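Local coordinates for protein oxidized polyvinyl alcohol hydrolase (Pseudomonas sp. VM15C, PDB 3WWC) that hydrolyses beta-diketones such as 4,6-nonanedione and cleaves oxidized polyvinyl alcohol in the second step of polyvinyl alcohol degradation, at residues Ala242-Leu247 with Pro290-Val295. The protein carries 1 engineered substitution. Residues are numbered along the deposited sequence; the frame is centred on the assembly and turned at random.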
loop_
_atom_site.group_PDB
_atom_site.type_symbol
_atom_site.label_atom_id
_atom_site.label_comp_id
_atom_site.label_asym_id
_atom_site.label_seq_id
_atom_site.Cartn_x
_atom_site.Cartn_y
_atom_site.Cartn_z
ATOM N N ALA A 242 -17.739 -0.155 -8.206
ATOM C CA ALA A 242 -17.920 -0.360 -9.642
ATOM C C ALA A 242 -16.982 0.562 -10.398
ATOM O O ALA A 242 -16.505 0.227 -11.507
ATOM C CB ALA A 242 -19.374 -0.050 -10.033
ATOM N N LYS A 243 -16.738 1.725 -9.812
ATOM C CA LYS A 243 -15.847 2.699 -10.439
ATOM C C LYS A 243 -15.032 3.462 -9.422
ATOM O O LYS A 243 -15.543 3.912 -8.377
ATOM C CB LYS A 243 -16.612 3.704 -11.283
ATOM C CG LYS A 243 -15.665 4.425 -12.237
ATOM C CD LYS A 243 -16.358 5.286 -13.260
ATOM C CE LYS A 243 -15.297 5.860 -14.191
ATOM N NZ LYS A 243 -15.930 6.677 -15.285
ATOM N N VAL A 244 -13.740 3.566 -9.690
ATOM C CA VAL A 244 -12.875 4.326 -8.790
ATOM C C VAL A 244 -12.398 5.563 -9.505
ATOM O O VAL A 244 -12.485 5.685 -10.733
ATOM C CB VAL A 244 -11.620 3.489 -8.256
ATOM C CG1 VAL A 244 -12.107 2.297 -7.481
ATOM C CG2 VAL A 244 -10.680 3.078 -9.374
ATOM N N GLY A 245 -11.949 6.520 -8.705
ATOM C CA GLY A 245 -11.378 7.764 -9.188
ATOM C C GLY A 245 -10.106 7.497 -10.004
ATOM O O GLY A 245 -9.554 6.374 -9.997
ATOM N N PRO A 246 -9.567 8.509 -10.670
ATOM C CA PRO A 246 -8.381 8.372 -11.511
ATOM C C PRO A 246 -7.116 8.063 -10.728
ATOM O O PRO A 246 -6.755 8.816 -9.809
ATOM C CB PRO A 246 -8.286 9.718 -12.203
ATOM C CG PRO A 246 -9.587 10.300 -12.055
ATOM C CD PRO A 246 -10.132 9.865 -10.765
ATOM N N LEU A 247 -6.421 6.989 -11.111
ATOM C CA LEU A 247 -5.226 6.543 -10.419
ATOM C C LEU A 247 -4.216 5.940 -11.355
ATOM O O LEU A 247 -4.536 5.568 -12.482
ATOM C CB LEU A 247 -5.573 5.371 -9.460
ATOM C CG LEU A 247 -6.582 5.629 -8.338
ATOM C CD1 LEU A 247 -6.981 4.259 -7.717
ATOM C CD2 LEU A 247 -5.999 6.560 -7.265
ATOM N N PRO A 290 -11.504 1.897 -15.956
ATOM C CA PRO A 290 -11.184 2.783 -17.054
ATOM C C PRO A 290 -10.351 3.986 -16.795
ATOM O O PRO A 290 -9.666 4.443 -17.697
ATOM C CB PRO A 290 -12.559 3.154 -17.631
ATOM C CG PRO A 290 -13.437 3.114 -16.435
ATOM C CD PRO A 290 -12.951 1.894 -15.669
ATOM N N ASP A 291 -10.411 4.502 -15.570
ATOM C CA ASP A 291 -9.622 5.669 -15.255
ATOM C C ASP A 291 -8.384 5.346 -14.454
ATOM O O ASP A 291 -7.803 6.209 -13.823
ATOM C CB ASP A 291 -10.463 6.694 -14.504
ATOM C CG ASP A 291 -11.586 7.224 -15.344
ATOM O OD1 ASP A 291 -11.445 7.186 -16.599
ATOM O OD2 ASP A 291 -12.608 7.680 -14.765
ATOM N N VAL A 292 -7.972 4.100 -14.508
ATOM C CA VAL A 292 -6.759 3.661 -13.794
ATOM C C VAL A 292 -5.745 3.077 -14.757
ATOM O O VAL A 292 -6.097 2.266 -15.619
ATOM C CB VAL A 292 -7.112 2.550 -12.775
ATOM C CG1 VAL A 292 -5.844 2.040 -12.077
ATOM C CG2 VAL A 292 -8.075 3.071 -11.748
ATOM N N VAL A 293 -4.481 3.479 -14.639
ATOM C CA VAL A 293 -3.363 2.876 -15.367
ATOM C C VAL A 293 -2.810 1.863 -14.361
ATOM O O VAL A 293 -2.447 2.255 -13.262
ATOM C CB VAL A 293 -2.262 3.910 -15.679
ATOM C CG1 VAL A 293 -0.986 3.219 -16.194
ATOM C CG2 VAL A 293 -2.762 4.905 -16.723
ATOM N N HIS A 294 -2.789 0.575 -14.698
ATOM C CA HIS A 294 -2.206 -0.396 -13.801
ATOM C C HIS A 294 -0.922 -0.924 -14.405
ATOM O O HIS A 294 -0.893 -1.309 -15.572
ATOM C CB HIS A 294 -3.147 -1.587 -13.555
ATOM C CG HIS A 294 -2.576 -2.562 -12.578
ATOM N ND1 HIS A 294 -1.750 -3.604 -12.968
ATOM C CD2 HIS A 294 -2.507 -2.506 -11.230
ATOM C CE1 HIS A 294 -1.196 -4.138 -11.895
ATOM N NE2 HIS A 294 -1.636 -3.497 -10.823
ATOM N N VAL A 295 0.145 -0.930 -13.614
ATOM C CA VAL A 295 1.409 -1.450 -14.065
ATOM C C VAL A 295 1.706 -2.710 -13.205
ATOM O O VAL A 295 1.689 -2.626 -11.964
ATOM C CB VAL A 295 2.542 -0.422 -13.894
ATOM C CG1 VAL A 295 3.844 -1.071 -14.344
ATOM C CG2 VAL A 295 2.286 0.882 -14.717
HETATM O O HOH W 1 -14.633 6.349 -17.725
HETATM O O HOH W 2 -11.858 3.952 -12.994
HETATM O O HOH W 3 -13.037 7.959 -12.317
#
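With CG anti to the backbone N (chi1 -163°) and the chain extended beyond it, Lys243 reaches across to Asp291, whose CG lies beside its own backbone N (chi1 -64°), a position that brings it near the end of the lysine. Lys243 CE approaches Asp291 OD2 at 3.3 Å, closer than Lys243 NZ at 3.5 Å, so the salt bridge is a long one; a water that accepts from Lys243 NZ and donates only weakly to Asp291 OD1 adds to it. Lys243 CE also rests against Pro290 CG. At Val244 the two chains are still too far apart for direct backbone pairing, and water fills in: Val244 O accepts from a water that itself accepts from Asp291 N. Further on the backbones close up. Leu247 N donates to Asp291 O at 3.1 Å and Val293 N to Leu247 O at 3.0 Å, so Leu247 brackets Val292 in a parallel bridge. Both acceptors also take a CA-H...O contact, from Pro246 CA and Val292 CA respectively. On the buried side, Val292 CG2 packs against Val244 CG2 at 3.5 Å and more loosely against Leu247 CB, while Val292 also touches Phe286 of helix 275-288. Pairing continues through Val249, as expected where adjacent parallel strands 247-253 and 292-298 begin in the central sheet of an alpha/beta-hydrolase fold.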